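Local coordinates for protein putative acyl-CoA thioester hydrolase YbhC (Escherichia coli K-12, PDB 3GRH) that is a putative thioesterase of the outer membrane, built on the pectinesterase fold but unable to bind pectin and without pectinesterase activity, at residues S35-I39 against T365-W369; P114-T120 against D141-L146; G145-D149 against H159-P163; A306-A312 against A336-L342. One frame throughout, in Å; residues are numbered along the deposited sequence.

Interaction 1: residues S35-I39 against T365-W369; sequences SSRPI and TAKPW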
loop_
_atom_site.group_PDB
_atom_site.type_symbol
_atom_site.label_atom_id
_atom_site.label_comp_id
_atom_site.label_asym_id
_atom_site.label_seq_id
_atom_site.Cartn_x
_atom_site.Cartn_y
_atom_site.Cartn_z
ATOM N N SER A 35 -24.154 -10.055 -7.491
ATOM C CA SER A 35 -23.999 -9.721 -6.090
ATOM C C SER A 35 -22.638 -10.099 -5.550
ATOM O O SER A 35 -22.166 -9.466 -4.561
ATOM C CB SER A 35 -25.086 -10.420 -5.271
ATOM O OG SER A 35 -26.300 -9.914 -5.697
ATOM N N SER A 36 -22.027 -11.136 -6.107
ATOM C CA SER A 36 -20.703 -11.555 -5.642
ATOM C C SER A 36 -19.571 -10.789 -6.299
ATOM O O SER A 36 -18.479 -10.795 -5.817
ATOM C CB SER A 36 -20.508 -13.021 -5.874
ATOM O OG SER A 36 -21.395 -13.724 -4.992
ATOM N N ARG A 37 -19.837 -10.207 -7.465
ATOM C CA ARG A 37 -18.808 -9.593 -8.321
ATOM C C ARG A 37 -19.425 -8.450 -9.121
ATOM O O ARG A 37 -19.752 -8.579 -10.295
ATOM C CB ARG A 37 -18.184 -10.614 -9.264
ATOM C CG ARG A 37 -16.947 -10.125 -9.911
ATOM C CD ARG A 37 -16.207 -11.278 -10.617
ATOM N NE ARG A 37 -14.847 -10.889 -10.892
ATOM C CZ ARG A 37 -13.867 -11.692 -11.216
ATOM N NH1 ARG A 37 -14.089 -12.997 -11.416
ATOM N NH2 ARG A 37 -12.666 -11.156 -11.401
ATOM N N PRO A 38 -19.614 -7.317 -8.476
ATOM C CA PRO A 38 -20.210 -6.223 -9.184
ATOM C C PRO A 38 -19.250 -5.561 -10.174
ATOM O O PRO A 38 -18.073 -5.392 -9.870
ATOM C CB PRO A 38 -20.566 -5.216 -8.086
ATOM C CG PRO A 38 -20.135 -5.768 -6.849
ATOM C CD PRO A 38 -19.437 -7.063 -7.032
ATOM N N ILE A 39 -19.806 -5.180 -11.311
ATOM C CA ILE A 39 -19.080 -4.661 -12.437
ATOM C C ILE A 39 -19.660 -3.311 -12.762
ATOM O O ILE A 39 -20.826 -3.185 -12.928
ATOM C CB ILE A 39 -19.153 -5.566 -13.685
ATOM C CG1 ILE A 39 -18.630 -6.993 -13.392
ATOM C CG2 ILE A 39 -18.389 -4.950 -14.852
ATOM C CD1 ILE A 39 -17.198 -7.132 -12.930
ATOM N N THR A 365 -13.119 -17.178 -8.685
ATOM C CA THR A 365 -13.823 -16.320 -9.624
ATOM C C THR A 365 -15.278 -16.158 -9.288
ATOM O O THR A 365 -15.864 -15.151 -9.700
ATOM C CB THR A 365 -13.691 -16.804 -11.068
ATOM O OG1 THR A 365 -14.238 -18.122 -11.160
ATOM C CG2 THR A 365 -12.231 -16.800 -11.497
ATOM N N ALA A 366 -15.852 -17.132 -8.566
ATOM C CA ALA A 366 -17.241 -17.088 -8.087
ATOM C C ALA A 366 -17.467 -16.150 -6.899
ATOM O O ALA A 366 -18.532 -15.511 -6.803
ATOM C CB ALA A 366 -17.710 -18.470 -7.734
ATOM N N LYS A 367 -16.479 -16.031 -6.018
ATOM C CA LYS A 367 -16.579 -15.137 -4.889
ATOM C C LYS A 367 -15.242 -14.410 -4.703
ATOM O O LYS A 367 -14.416 -14.739 -3.869
ATOM C CB LYS A 367 -16.920 -15.895 -3.636
ATOM C CG LYS A 367 -18.276 -16.486 -3.628
ATOM C CD LYS A 367 -18.617 -16.970 -2.249
ATOM C CE LYS A 367 -20.111 -17.238 -2.120
ATOM N NZ LYS A 367 -20.785 -17.352 -3.456
ATOM N N PRO A 368 -14.969 -13.441 -5.561
ATOM C CA PRO A 368 -13.704 -12.760 -5.469
ATOM C C PRO A 368 -13.515 -11.836 -4.285
ATOM O O PRO A 368 -12.412 -11.472 -3.995
ATOM C CB PRO A 368 -13.668 -11.935 -6.770
ATOM C CG PRO A 368 -15.101 -11.794 -7.111
ATOM C CD PRO A 368 -15.769 -13.000 -6.715
ATOM N N TRP A 369 -14.597 -11.465 -3.621
ATOM C CA TRP A 369 -14.555 -10.605 -2.476
ATOM C C TRP A 369 -15.105 -11.312 -1.242
ATOM O O TRP A 369 -16.196 -11.903 -1.236
ATOM C CB TRP A 369 -15.358 -9.353 -2.749
ATOM C CG TRP A 369 -15.050 -8.611 -3.991
ATOM C CD1 TRP A 369 -15.819 -8.541 -5.087
ATOM C CD2 TRP A 369 -13.894 -7.769 -4.257
ATOM N NE1 TRP A 369 -15.229 -7.698 -6.034
ATOM C CE2 TRP A 369 -14.037 -7.245 -5.506
ATOM C CE3 TRP A 369 -12.768 -7.405 -3.489
ATOM C CZ2 TRP A 369 -13.102 -6.374 -6.043
ATOM C CZ3 TRP A 369 -11.860 -6.559 -4.023
ATOM C CH2 TRP A 369 -12.019 -6.061 -5.260
HETATM O O HOH W 1 -17.570 -12.278 -3.681
HETATM O O HOH W 2 -16.304 -6.947 -8.453
#
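R37 crosses P368 at about a right angle, and this is the main side-chain contact. P368 CG lies over one face of the guanidinium and also touches the aliphatic part of the arginine, 3.7 Å from R37 CD. R37 CG is anti to the backbone N (chi1 -167°) and the chain is extended as far as NE, which carries the arginine past the proline. Direct polar contact is slight. R37 NH1 gives a weak, bent bond to T365 O at 3.3 Å. The stronger partners of this guanidinium lie elsewhere: E406 forms a salt bridge with NE, and G413 O takes a bond from NH2.

The segment 365-369 leads into strand 369-373 of the parallel beta-helix typical of the pectinesterase family. Residues 35-39, from near the start of the chain, lie against this late part of the solenoid.

Two waters bridge the segments. Water 1 joins two backbones, donating to S36 O (2.8 Å) and accepting from W369 N. Water 2 donates to P38 O (2.7 Å) and accepts from the indole NE1 of W369, in the ring plane at its edge. S36 O also meets that edge, 3.6 Å from W369 CD1. Apolar contact is thinner here, with P38 CD 4.4 Å from W369 CD1.

Interaction 2: residues P114-T120 against D141-L146; sequences PGEYQGT and DVKIGL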
loop_
_atom_site.group_PDB
_atom_site.type_symbol
_atom_site.label_atom_id
_atom_site.label_comp_id
_atom_site.label_asym_id
_atom_site.label_seq_id
_atom_site.Cartn_x
_atom_site.Cartn_y
_atom_site.Cartn_z
ATOM N N PRO A 114 23.995 -0.894 -3.872
ATOM C CA PRO A 114 23.623 -2.293 -3.738
ATOM C C PRO A 114 24.132 -2.912 -2.426
ATOM O O PRO A 114 25.273 -2.675 -2.015
ATOM C CB PRO A 114 24.283 -2.927 -4.965
ATOM C CG PRO A 114 24.258 -1.834 -5.962
ATOM C CD PRO A 114 24.536 -0.577 -5.209
ATOM N N GLY A 115 23.262 -3.642 -1.770
ATOM C CA GLY A 115 23.559 -4.308 -0.509
ATOM C C GLY A 115 22.309 -4.670 0.233
ATOM O O GLY A 115 21.215 -4.452 -0.259
ATOM N N GLU A 116 22.528 -5.248 1.422
ATOM C CA GLU A 116 21.482 -5.644 2.313
ATOM C C GLU A 116 21.631 -4.737 3.504
ATOM O O GLU A 116 22.720 -4.585 4.089
ATOM C CB GLU A 116 21.679 -7.120 2.729
ATOM C CG GLU A 116 21.337 -8.154 1.681
ATOM C CD GLU A 116 22.312 -8.193 0.508
ATOM O OE1 GLU A 116 23.558 -8.080 0.745
ATOM O OE2 GLU A 116 21.817 -8.350 -0.651
ATOM N N TYR A 117 20.526 -4.142 3.898
ATOM C CA TYR A 117 20.479 -3.134 4.964
ATOM C C TYR A 117 19.448 -3.613 5.987
ATOM O O TYR A 117 18.282 -3.500 5.777
ATOM C CB TYR A 117 20.122 -1.767 4.368
ATOM C CG TYR A 117 21.167 -1.302 3.370
ATOM C CD1 TYR A 117 22.311 -0.659 3.786
ATOM C CD2 TYR A 117 20.996 -1.499 2.046
ATOM C CE1 TYR A 117 23.290 -0.273 2.870
ATOM C CE2 TYR A 117 21.983 -1.152 1.152
ATOM C CZ TYR A 117 23.114 -0.545 1.589
ATOM O OH TYR A 117 24.055 -0.181 0.648
ATOM N N GLN A 118 19.937 -4.173 7.083
ATOM C CA GLN A 118 19.016 -4.708 8.105
ATOM C C GLN A 118 18.656 -3.568 9.080
ATOM O O GLN A 118 19.507 -2.882 9.619
ATOM C CB GLN A 118 19.639 -5.896 8.871
ATOM C CG GLN A 118 18.669 -6.516 9.938
ATOM C CD GLN A 118 19.282 -7.488 10.961
ATOM O OE1 GLN A 118 20.343 -7.228 11.577
ATOM N NE2 GLN A 118 18.591 -8.590 11.188
ATOM N N GLY A 119 17.371 -3.367 9.317
ATOM C CA GLY A 119 16.903 -2.452 10.325
ATOM C C GLY A 119 15.768 -1.607 9.798
ATOM O O GLY A 119 15.567 -1.459 8.586
ATOM N N THR A 120 15.043 -1.006 10.729
ATOM C CA THR A 120 13.979 -0.122 10.389
ATOM C C THR A 120 14.472 1.142 9.713
ATOM O O THR A 120 15.603 1.594 9.948
ATOM C CB THR A 120 13.185 0.249 11.647
ATOM O OG1 THR A 120 14.083 0.752 12.632
ATOM C CG2 THR A 120 12.346 -0.912 12.194
ATOM N N ASP A 141 18.462 -5.491 -5.943
ATOM C CA ASP A 141 19.848 -5.262 -5.593
ATOM C C ASP A 141 20.047 -4.454 -4.328
ATOM O O ASP A 141 21.119 -4.569 -3.771
ATOM C CB ASP A 141 20.533 -4.670 -6.808
ATOM C CG ASP A 141 20.685 -5.758 -7.936
ATOM O OD1 ASP A 141 20.909 -6.978 -7.601
ATOM O OD2 ASP A 141 20.617 -5.453 -9.173
ATOM N N VAL A 142 19.033 -3.665 -3.886
ATOM C CA VAL A 142 19.105 -2.920 -2.647
ATOM C C VAL A 142 17.968 -3.510 -1.801
ATOM O O VAL A 142 16.810 -3.329 -2.156
ATOM C CB VAL A 142 18.926 -1.415 -2.880
ATOM C CG1 VAL A 142 18.636 -0.712 -1.538
ATOM C CG2 VAL A 142 20.116 -0.858 -3.611
ATOM N N LYS A 143 18.281 -4.132 -0.678
ATOM C CA LYS A 143 17.304 -4.838 0.166
ATOM C C LYS A 143 17.276 -4.195 1.531
ATOM O O LYS A 143 18.270 -4.143 2.188
ATOM C CB LYS A 143 17.696 -6.273 0.355
ATOM C CG LYS A 143 17.721 -7.076 -0.939
ATOM C CD LYS A 143 18.090 -8.515 -0.734
ATOM C CE LYS A 143 17.997 -9.421 -1.932
ATOM N NZ LYS A 143 19.178 -9.245 -2.902
ATOM N N ILE A 144 16.137 -3.728 1.934
ATOM C CA ILE A 144 15.904 -3.140 3.240
ATOM C C ILE A 144 14.984 -4.078 3.994
ATOM O O ILE A 144 13.940 -4.458 3.476
ATOM C CB ILE A 144 15.179 -1.808 3.084
ATOM C CG1 ILE A 144 16.084 -0.825 2.358
ATOM C CG2 ILE A 144 14.720 -1.303 4.494
ATOM C CD1 ILE A 144 15.278 0.479 2.037
ATOM N N GLY A 145 15.391 -4.579 5.146
ATOM C CA GLY A 145 14.555 -5.580 5.796
ATOM C C GLY A 145 14.812 -5.700 7.289
ATOM O O GLY A 145 15.844 -5.349 7.846
ATOM N N LEU A 146 13.805 -6.226 7.932
ATOM C CA LEU A 146 13.868 -6.624 9.350
ATOM C C LEU A 146 12.644 -7.565 9.564
ATOM O O LEU A 146 11.692 -7.480 8.789
ATOM C CB LEU A 146 13.776 -5.431 10.319
ATOM C CG LEU A 146 14.169 -5.645 11.735
ATOM C CD1 LEU A 146 15.663 -5.968 11.807
ATOM C CD2 LEU A 146 13.786 -4.420 12.569
#
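E116 and K143 are paired side by side on the sheet face that they share with Q118. This is the looser, more solvent-facing side of the contact. Both side chains point the same way, and the salt bridge is long, with E116 OE2 3.6 Å from K143 NZ. The bend at chi4 (77°) turns NZ toward the E116 carboxylate, and NZ also bonds I140 O. With an alanine in place of K143, the E116 carboxylate would probably be left without its mate and I140 O without this donor.

The backbone between is tight. Five N-H...O bonds tie 115-119 to 141-145. Y117 N to K143 O is the shortest, at 2.8 Å. CA-H...O contacts run alongside them.

Y117, V142 and I144 occupy the other face, where V142 and I144 are buried, unlike the exposed E116. Y117 CE2 is 4.3 Å from V142 CG1, and the phenol OH bonds M113 O. At the far end L146 parts its two methyls: CD1 meets Q118 CG at 3.6 Å, and CD2 meets T120 CG2 at 3.8 Å.

Parallel strands paired in register, 20° apart in direction, are how successive coils stack in the parallel beta-helix of the pectinesterase family.

Interaction 3: residues G145-D149 against H159-P163; sequences GLSLD and HDVNP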
loop_
_atom_site.group_PDB
_atom_site.type_symbol
_atom_site.label_atom_id
_atom_site.label_comp_id
_atom_site.label_asym_id
_atom_site.label_seq_id
_atom_site.Cartn_x
_atom_site.Cartn_y
_atom_site.Cartn_z
ATOM N N GLY A 145 15.391 -4.579 5.146
ATOM C CA GLY A 145 14.555 -5.580 5.796
ATOM C C GLY A 145 14.812 -5.700 7.289
ATOM O O GLY A 145 15.844 -5.349 7.846
ATOM N N LEU A 146 13.805 -6.226 7.932
ATOM C CA LEU A 146 13.868 -6.624 9.350
ATOM C C LEU A 146 12.644 -7.565 9.564
ATOM O O LEU A 146 11.692 -7.480 8.789
ATOM C CB LEU A 146 13.776 -5.431 10.319
ATOM C CG LEU A 146 14.169 -5.645 11.735
ATOM C CD1 LEU A 146 15.663 -5.968 11.807
ATOM C CD2 LEU A 146 13.786 -4.420 12.569
ATOM N N SER A 147 12.670 -8.417 10.581
ATOM C CA SER A 147 11.528 -9.269 10.921
ATOM C C SER A 147 10.819 -8.673 12.096
ATOM O O SER A 147 11.372 -8.592 13.182
ATOM C CB SER A 147 11.969 -10.678 11.288
ATOM O OG SER A 147 12.572 -11.310 10.185
ATOM N N LEU A 148 9.575 -8.236 11.916
ATOM C CA LEU A 148 8.774 -7.712 12.996
ATOM C C LEU A 148 7.343 -8.206 12.878
ATOM O O LEU A 148 6.765 -8.231 11.795
ATOM C CB LEU A 148 8.705 -6.224 12.962
ATOM C CG LEU A 148 9.985 -5.451 13.130
ATOM C CD1 LEU A 148 9.667 -3.943 12.861
ATOM C CD2 LEU A 148 10.699 -5.714 14.502
ATOM N N ASP A 149 6.801 -8.666 13.962
ATOM C CA ASP A 149 5.450 -9.260 14.008
ATOM C C ASP A 149 4.599 -8.443 14.974
ATOM O O ASP A 149 5.012 -8.187 16.075
ATOM C CB ASP A 149 5.575 -10.680 14.513
ATOM C CG ASP A 149 4.261 -11.523 14.494
ATOM O OD1 ASP A 149 3.099 -11.046 14.542
ATOM O OD2 ASP A 149 4.397 -12.801 14.463
ATOM N N HIS A 159 14.157 -4.307 21.409
ATOM C CA HIS A 159 15.453 -4.881 21.207
ATOM C C HIS A 159 15.838 -4.957 19.743
ATOM O O HIS A 159 16.920 -4.496 19.341
ATOM C CB HIS A 159 15.551 -6.251 21.872
ATOM C CG HIS A 159 16.916 -6.811 21.771
ATOM N ND1 HIS A 159 17.945 -6.359 22.567
ATOM C CD2 HIS A 159 17.451 -7.744 20.953
ATOM C CE1 HIS A 159 19.060 -6.987 22.238
ATOM N NE2 HIS A 159 18.783 -7.849 21.281
ATOM N N ASP A 160 14.890 -5.405 18.930
ATOM C CA ASP A 160 15.106 -5.624 17.499
ATOM C C ASP A 160 15.156 -4.357 16.722
ATOM O O ASP A 160 15.904 -4.257 15.729
ATOM C CB ASP A 160 14.022 -6.536 16.953
ATOM C CG ASP A 160 14.191 -7.993 17.392
ATOM O OD1 ASP A 160 15.039 -8.279 18.276
ATOM O OD2 ASP A 160 13.352 -8.793 16.940
ATOM N N VAL A 161 14.330 -3.367 17.091
ATOM C CA VAL A 161 14.237 -2.069 16.377
ATOM C C VAL A 161 15.310 -1.063 16.789
ATOM O O VAL A 161 15.835 -0.334 15.918
ATOM C CB VAL A 161 12.845 -1.468 16.622
ATOM C CG1 VAL A 161 12.736 -0.055 16.110
ATOM C CG2 VAL A 161 11.816 -2.347 15.858
ATOM N N ASN A 162 15.695 -1.097 18.062
ATOM C CA ASN A 162 16.621 -0.100 18.620
ATOM C C ASN A 162 17.836 -0.564 19.299
ATOM O O ASN A 162 17.987 -0.362 20.492
ATOM C CB ASN A 162 15.802 0.807 19.497
ATOM C CG ASN A 162 16.542 2.069 19.893
ATOM O OD1 ASN A 162 17.413 2.521 19.177
ATOM N ND2 ASN A 162 16.111 2.687 20.982
ATOM N N PRO A 163 18.772 -1.140 18.528
ATOM C CA PRO A 163 20.100 -1.400 19.016
ATOM C C PRO A 163 21.005 -0.180 19.021
ATOM O O PRO A 163 20.965 0.632 18.085
ATOM C CB PRO A 163 20.606 -2.493 18.049
ATOM C CG PRO A 163 19.402 -2.944 17.300
ATOM C CD PRO A 163 18.600 -1.677 17.165
#
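The carboxylate of D160 comes near the backbone of S147 only loosely, while L148 touches the same residue at the root of its side chain. L148 CD2 is 4.2 Å from D160 CB. One carboxylate oxygen, D160 OD2, is 4.3 Å from S147 O, too far for any bond. The second flat group is the peptide between D160 and V161. L146 CD2 stands above the plane of this peptide, close to its oxygen end and 3.8 Å from D160 O.

The apolar part of the contact is small and centres on V161. Its CG2 methyl faces both methyls of L148, at 3.8 Å from CD2 and 4.0 Å from CD1. The valine and the leucine cross at about a right angle. With CG1 of V161 anti to the backbone N (chi1 171°), CG2 is the branch left to face L148. L146 CD2 approaches the same CG2 more distantly, at 4.4 Å.

The fold here is the parallel beta-helix of the pectinesterase family. The chain leaves strand 142-146 of this solenoid, and the last turn of helix 154-161 packs beside its exit. T120 and Y122 of strand 115-123 also touch V161, so the valine packs the helix end onto the strands.

Polar groups nearby are held by other parts of the chain. S147 OG bonds T213 OG1, and L148 O accepts a bond from N212 ND2. Past the end of the helix, N162 OD1 accepts from Y167 N, and Y167 also packs on V161.

Interaction 4: residues A306-A312 against A336-L342; sequences AYVFAPA and AQLGRSL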
loop_
_atom_site.group_PDB
_atom_site.type_symbol
_atom_site.label_atom_id
_atom_site.label_comp_id
_atom_site.label_asym_id
_atom_site.label_seq_id
_atom_site.Cartn_x
_atom_site.Cartn_y
_atom_site.Cartn_z
ATOM N N ALA A 306 -6.341 -15.876 1.171
ATOM C CA ALA A 306 -5.502 -14.824 0.662
ATOM C C ALA A 306 -6.400 -13.754 0.166
ATOM O O ALA A 306 -7.420 -14.042 -0.374
ATOM C CB ALA A 306 -4.678 -15.321 -0.517
ATOM N N TYR A 307 -6.025 -12.507 0.386
ATOM C CA TYR A 307 -6.836 -11.337 0.039
ATOM C C TYR A 307 -5.924 -10.217 -0.389
ATOM O O TYR A 307 -5.129 -9.801 0.419
ATOM C CB TYR A 307 -7.682 -10.813 1.210
ATOM C CG TYR A 307 -8.340 -11.876 2.047
ATOM C CD1 TYR A 307 -9.544 -12.464 1.679
ATOM C CD2 TYR A 307 -7.681 -12.350 3.167
ATOM C CE1 TYR A 307 -10.083 -13.484 2.476
ATOM C CE2 TYR A 307 -8.218 -13.402 3.921
ATOM C CZ TYR A 307 -9.410 -13.928 3.561
ATOM O OH TYR A 307 -9.978 -14.938 4.367
ATOM N N VAL A 308 -6.049 -9.700 -1.605
ATOM C CA VAL A 308 -5.133 -8.726 -2.059
ATOM C C VAL A 308 -5.339 -7.387 -1.394
ATOM O O VAL A 308 -4.440 -6.800 -0.832
ATOM C CB VAL A 308 -5.132 -8.568 -3.574
ATOM C CG1 VAL A 308 -4.098 -7.515 -4.020
ATOM C CG2 VAL A 308 -4.862 -9.968 -4.201
ATOM N N PHE A 309 -6.578 -6.869 -1.459
ATOM C CA PHE A 309 -6.869 -5.532 -0.963
ATOM C C PHE A 309 -7.746 -5.532 0.265
ATOM O O PHE A 309 -8.778 -6.223 0.308
ATOM C CB PHE A 309 -7.607 -4.731 -2.060
ATOM C CG PHE A 309 -6.796 -4.449 -3.245
ATOM C CD1 PHE A 309 -5.748 -3.541 -3.212
ATOM C CD2 PHE A 309 -7.108 -5.078 -4.407
ATOM C CE1 PHE A 309 -4.958 -3.368 -4.325
ATOM C CE2 PHE A 309 -6.376 -4.836 -5.538
ATOM C CZ PHE A 309 -5.300 -3.997 -5.480
ATOM N N ALA A 310 -7.357 -4.752 1.288
ATOM C CA ALA A 310 -8.148 -4.587 2.514
ATOM C C ALA A 310 -8.244 -3.132 2.895
ATOM O O ALA A 310 -7.559 -2.650 3.827
ATOM C CB ALA A 310 -7.475 -5.373 3.643
ATOM N N PRO A 311 -9.011 -2.393 2.124
ATOM C CA PRO A 311 -9.201 -0.993 2.367
ATOM C C PRO A 311 -10.048 -0.740 3.653
ATOM O O PRO A 311 -11.044 -1.473 3.948
ATOM C CB PRO A 311 -9.932 -0.534 1.118
ATOM C CG PRO A 311 -10.539 -1.676 0.568
ATOM C CD PRO A 311 -9.789 -2.871 0.981
ATOM N N ALA A 312 -9.677 0.330 4.325
ATOM C CA ALA A 312 -10.290 0.821 5.537
ATOM C C ALA A 312 -10.905 2.221 5.320
ATOM O O ALA A 312 -10.969 3.064 6.228
ATOM C CB ALA A 312 -9.287 0.863 6.702
ATOM N N ALA A 336 -7.430 -17.835 -3.484
ATOM C CA ALA A 336 -7.150 -16.388 -3.358
ATOM C C ALA A 336 -8.332 -15.513 -3.778
ATOM O O ALA A 336 -9.038 -15.760 -4.716
ATOM C CB ALA A 336 -5.941 -16.039 -4.184
ATOM N N GLN A 337 -8.498 -14.429 -3.047
ATOM C CA GLN A 337 -9.532 -13.467 -3.328
ATOM C C GLN A 337 -8.958 -12.076 -3.529
ATOM O O GLN A 337 -7.862 -11.785 -3.136
ATOM C CB GLN A 337 -10.550 -13.518 -2.181
ATOM C CG GLN A 337 -11.428 -14.726 -2.279
ATOM C CD GLN A 337 -12.268 -14.981 -1.024
ATOM O OE1 GLN A 337 -11.700 -15.164 0.068
ATOM N NE2 GLN A 337 -13.567 -15.066 -1.176
ATOM N N LEU A 338 -9.710 -11.207 -4.220
ATOM C CA LEU A 338 -9.226 -9.863 -4.559
ATOM C C LEU A 338 -9.236 -8.965 -3.378
ATOM O O LEU A 338 -8.467 -7.967 -3.326
ATOM C CB LEU A 338 -10.023 -9.297 -5.678
ATOM C CG LEU A 338 -9.965 -9.998 -7.013
ATOM C CD1 LEU A 338 -10.993 -9.326 -7.941
ATOM C CD2 LEU A 338 -8.552 -9.905 -7.538
ATOM N N GLY A 339 -10.091 -9.238 -2.370
ATOM C CA GLY A 339 -10.073 -8.357 -1.236
ATOM C C GLY A 339 -11.177 -8.591 -0.229
ATOM O O GLY A 339 -11.999 -9.486 -0.381
ATOM N N ARG A 340 -11.195 -7.738 0.779
ATOM C CA ARG A 340 -12.248 -7.722 1.835
ATOM C C ARG A 340 -12.115 -6.396 2.532
ATOM O O ARG A 340 -11.086 -5.734 2.518
ATOM C CB ARG A 340 -12.135 -8.837 2.846
ATOM C CG ARG A 340 -10.815 -8.882 3.535
ATOM C CD ARG A 340 -10.750 -10.065 4.457
ATOM N NE ARG A 340 -9.495 -10.139 5.194
ATOM C CZ ARG A 340 -9.242 -11.036 6.144
ATOM N NH1 ARG A 340 -10.138 -11.967 6.493
ATOM N NH2 ARG A 340 -8.084 -11.006 6.778
ATOM N N SER A 341 -13.211 -5.907 3.080
ATOM C CA SER A 341 -13.127 -4.625 3.747
ATOM C C SER A 341 -12.503 -4.771 5.125
ATOM O O SER A 341 -12.738 -5.763 5.814
ATOM C CB SER A 341 -14.555 -4.023 3.859
ATOM O OG SER A 341 -14.564 -2.758 4.560
ATOM N N LEU A 342 -11.674 -3.798 5.506
ATOM C CA LEU A 342 -10.999 -3.790 6.807
ATOM C C LEU A 342 -11.825 -2.890 7.714
ATOM O O LEU A 342 -11.627 -1.679 7.756
ATOM C CB LEU A 342 -9.550 -3.265 6.647
ATOM C CG LEU A 342 -8.643 -3.121 7.844
ATOM C CD1 LEU A 342 -8.537 -4.434 8.568
ATOM C CD2 LEU A 342 -7.266 -2.673 7.391
HETATM O O HOH W 3 -9.225 -16.557 0.425
#
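Y307 and R340 are stacked face on face. The guanidinium lies almost parallel to the phenol ring, with planes 9° apart and centres 3.9 Å apart. R340 CZ comes 3.4 Å from Y307 CE2, giving a cation-pi contact, and R340 CD rests over the same ring in a CH-pi contact. The arginine leaves its backbone with CG between N and the carbonyl carbon (chi1 56°), then runs extended to reach the ring. R340, a substrate-binding residue by similarity, gives its NE to a salt bridge with D280, the predicted nucleophile. An alanine in place of Y307 would probably open a gap against the guanidinium and leave it freer to turn away from D280.

Q337 lies alongside Y307, pointing the same way, with OE1 3.4 Å from CE1. Its NE2 bonds K367 O.

The segments are parallel strands from neighbouring coils of the beta-helix, turning a corner at V308 and L338. L338 O accepts from F309 N, and F309 O from R340 N. A CB on G339 would lie 2.5 Å from F309 O, a clash, and the backbone angles there also suit glycine.

On the flanks, the backbone of 307-310 bonds to 278-284, and Y307 and Q337 touch A370 of strand 369-373. F309 meets F295 edge to face and packs on strand 321-324.

Overall arrangement
Interaction 4 is the more buried of the two strand pairings and carries R340, which is bonded to the predicted nucleophile D280. Interaction 2 repeats the same parallel pairing away from the annotated sites, on the opposite side of the chain's centre, and adds an exposed salt bridge. Interaction 3 is small but buried. It shares G145 and L146 with interaction 2, but there the chemistry is apolar contact with a helix end. T120 of interaction 2 touches both V161 and L148 of interaction 3. Interaction 1 is only partly buried and combines arginine-proline packing with two bridging waters and one weak direct bond. It touches interaction 4: P368 O is 2.7 Å from L338 N, a probable hydrogen bond. Interactions 1 and 2 have centres about 39 Å apart.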